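Local coordinates for protein RmpA (Streptococcus mutans, PDB 3BJV) that probably serves as the IIA component of an ascorbate phosphotransferase system, relaying phosphoryl groups that modify the sugar during its uptake across the membrane, at residues I129-N134 with V145-S150. Numbering follows the deposited sequence.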
loop_
_atom_site.group_PDB
_atom_site.type_symbol
_atom_site.label_atom_id
_atom_site.label_comp_id
_atom_site.label_asym_id
_atom_site.label_seq_id
_atom_site.Cartn_x
_atom_site.Cartn_y
_atom_site.Cartn_z
ATOM N N ILE A 129 0.615 -15.377 9.620
ATOM C CA ILE A 129 1.722 -15.165 10.525
ATOM C C ILE A 129 2.136 -16.462 11.207
ATOM O O ILE A 129 3.333 -16.788 11.269
ATOM C CB ILE A 129 1.405 -14.057 11.587
ATOM C CG1 ILE A 129 1.086 -12.733 10.902
ATOM C CG2 ILE A 129 2.567 -13.848 12.562
ATOM C CD1 ILE A 129 2.312 -11.956 10.436
ATOM N N GLU A 130 1.166 -17.220 11.704
ATOM C CA GLU A 130 1.470 -18.459 12.392
ATOM C C GLU A 130 2.019 -19.523 11.446
ATOM O O GLU A 130 2.798 -20.363 11.832
ATOM C CB GLU A 130 0.193 -18.976 13.043
ATOM C CG GLU A 130 0.189 -20.432 13.454
ATOM C CD GLU A 130 -1.143 -20.840 14.152
ATOM O OE1 GLU A 130 -1.489 -20.255 15.240
ATOM O OE2 GLU A 130 -1.835 -21.731 13.606
ATOM N N ARG A 131 1.564 -19.522 10.209
ATOM C CA ARG A 131 2.014 -20.502 9.274
ATOM C C ARG A 131 3.439 -20.114 8.791
ATOM O O ARG A 131 4.330 -20.965 8.781
ATOM C CB ARG A 131 1.001 -20.672 8.148
ATOM C CG ARG A 131 -0.347 -21.290 8.608
ATOM C CD ARG A 131 -1.493 -21.145 7.524
ATOM N NE ARG A 131 -1.072 -21.798 6.293
ATOM C CZ ARG A 131 -1.496 -21.511 5.071
ATOM N NH1 ARG A 131 -2.393 -20.550 4.869
ATOM N NH2 ARG A 131 -1.008 -22.210 4.052
ATOM N N LEU A 132 3.670 -18.837 8.481
ATOM C CA LEU A 132 5.021 -18.346 8.086
ATOM C C LEU A 132 6.128 -18.674 9.095
ATOM O O LEU A 132 7.211 -19.159 8.727
ATOM C CB LEU A 132 4.953 -16.849 7.809
ATOM C CG LEU A 132 4.413 -16.545 6.400
ATOM C CD1 LEU A 132 4.268 -15.073 6.224
ATOM C CD2 LEU A 132 5.381 -17.085 5.394
ATOM N N VAL A 133 5.792 -18.464 10.375
ATOM C CA VAL A 133 6.632 -18.763 11.526
ATOM C C VAL A 133 6.925 -20.295 11.679
ATOM O O VAL A 133 7.998 -20.685 12.145
ATOM C CB VAL A 133 6.038 -18.045 12.811
ATOM C CG1 VAL A 133 6.667 -18.514 14.097
ATOM C CG2 VAL A 133 6.218 -16.507 12.718
ATOM N N ASN A 134 5.987 -21.157 11.308
ATOM C CA ASN A 134 6.239 -22.627 11.336
ATOM C C ASN A 134 6.903 -23.203 10.059
ATOM O O ASN A 134 6.999 -24.409 9.933
ATOM C CB ASN A 134 4.947 -23.421 11.598
ATOM C CG ASN A 134 4.414 -23.255 13.037
ATOM O OD1 ASN A 134 5.213 -23.106 13.992
ATOM N ND2 ASN A 134 3.052 -23.319 13.205
ATOM N N VAL A 145 3.195 -18.697 -1.072
ATOM C CA VAL A 145 3.130 -17.662 -2.086
ATOM C C VAL A 145 2.232 -18.104 -3.235
ATOM O O VAL A 145 1.408 -17.320 -3.695
ATOM C CB VAL A 145 4.520 -17.238 -2.595
ATOM C CG1 VAL A 145 4.402 -16.410 -3.872
ATOM C CG2 VAL A 145 5.300 -16.476 -1.498
ATOM N N GLU A 146 2.365 -19.365 -3.672
ATOM C CA GLU A 146 1.466 -19.912 -4.695
ATOM C C GLU A 146 -0.020 -19.758 -4.319
ATOM O O GLU A 146 -0.840 -19.317 -5.111
ATOM C CB GLU A 146 1.778 -21.402 -4.939
ATOM C CG GLU A 146 3.142 -21.629 -5.524
ATOM C CD GLU A 146 3.237 -20.927 -6.836
ATOM O OE1 GLU A 146 2.225 -21.026 -7.602
ATOM O OE2 GLU A 146 4.279 -20.247 -7.084
ATOM N N GLU A 147 -0.343 -20.159 -3.102
ATOM C CA GLU A 147 -1.695 -20.132 -2.601
ATOM C C GLU A 147 -2.284 -18.698 -2.522
ATOM O O GLU A 147 -3.493 -18.530 -2.498
ATOM C CB GLU A 147 -1.656 -20.813 -1.236
ATOM C CG GLU A 147 -2.947 -20.880 -0.445
ATOM C CD GLU A 147 -2.723 -21.283 1.032
ATOM O OE1 GLU A 147 -3.670 -21.025 1.823
ATOM O OE2 GLU A 147 -1.629 -21.845 1.393
ATOM N N SER A 148 -1.437 -17.676 -2.476
ATOM C CA SER A 148 -1.865 -16.282 -2.383
ATOM C C SER A 148 -2.349 -15.772 -3.724
ATOM O O SER A 148 -3.008 -14.750 -3.808
ATOM C CB SER A 148 -0.714 -15.397 -1.902
ATOM O OG SER A 148 0.299 -15.215 -2.907
ATOM N N LYS A 149 -2.044 -16.514 -4.783
ATOM C CA LYS A 149 -2.221 -16.019 -6.152
ATOM C C LYS A 149 -3.695 -15.880 -6.608
ATOM O O LYS A 149 -3.983 -15.227 -7.617
ATOM C CB LYS A 149 -1.331 -16.801 -7.144
ATOM C CG LYS A 149 0.213 -16.515 -6.961
ATOM C CD LYS A 149 0.978 -16.537 -8.308
ATOM C CE LYS A 149 2.008 -17.705 -8.484
ATOM N NZ LYS A 149 3.491 -17.335 -8.175
ATOM N N SER A 150 -4.623 -16.436 -5.826
ATOM C CA SER A 150 -6.041 -16.292 -6.132
ATOM C C SER A 150 -6.698 -15.082 -5.408
ATOM O O SER A 150 -7.928 -14.882 -5.452
ATOM C CB SER A 150 -6.768 -17.587 -5.789
ATOM O OG SER A 150 -6.993 -17.636 -4.391
#
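R131 and E147 approach from opposite directions and join in a two-bond salt bridge, the one direct link between 129-134 and 145-150. Its stronger arm runs from R131 NH2 to E147 OE2 at 2.8 Å, with an N-H...O angle of 170°; the acceptor lies in the guanidinium plane, and OE2 accepts with its syn lone pair, on the side of the other oxygen. The second arm, R131 NH1 to E147 OE1, is weak at 3.3 Å. The guanidinium and carboxylate planes are nearly coplanar, 29° apart, with the E147 carboxylate carbon CD at the guanidinium edge. E147 reaches across because CG stands anti to the backbone N (chi1 178°) and the rest of the chain stays extended.

Both partners project from helices 128-133 and 138-147, which follow one another in the chain, in the C-terminal part of the three-layer alpha/beta fold of this EIIA type 2 domain. The bridge lies at the surface, and both side chains also touch L125. R131 NH1 has a further acceptor in the carbonyl of D126, which should limit rotation of the guanidinium.

Two further polar contacts lie inside 145-150. V145 O accepts both S148 N, at 3.1 Å, and S148 OG, the latter in the carbonyl plane; the first side-chain torsion of S148 turns the hydroxyl back onto the backbone of V145. K149 NZ forms a salt bridge with E146 OE2 at 3.2 Å, approaching from above the carboxylate plane.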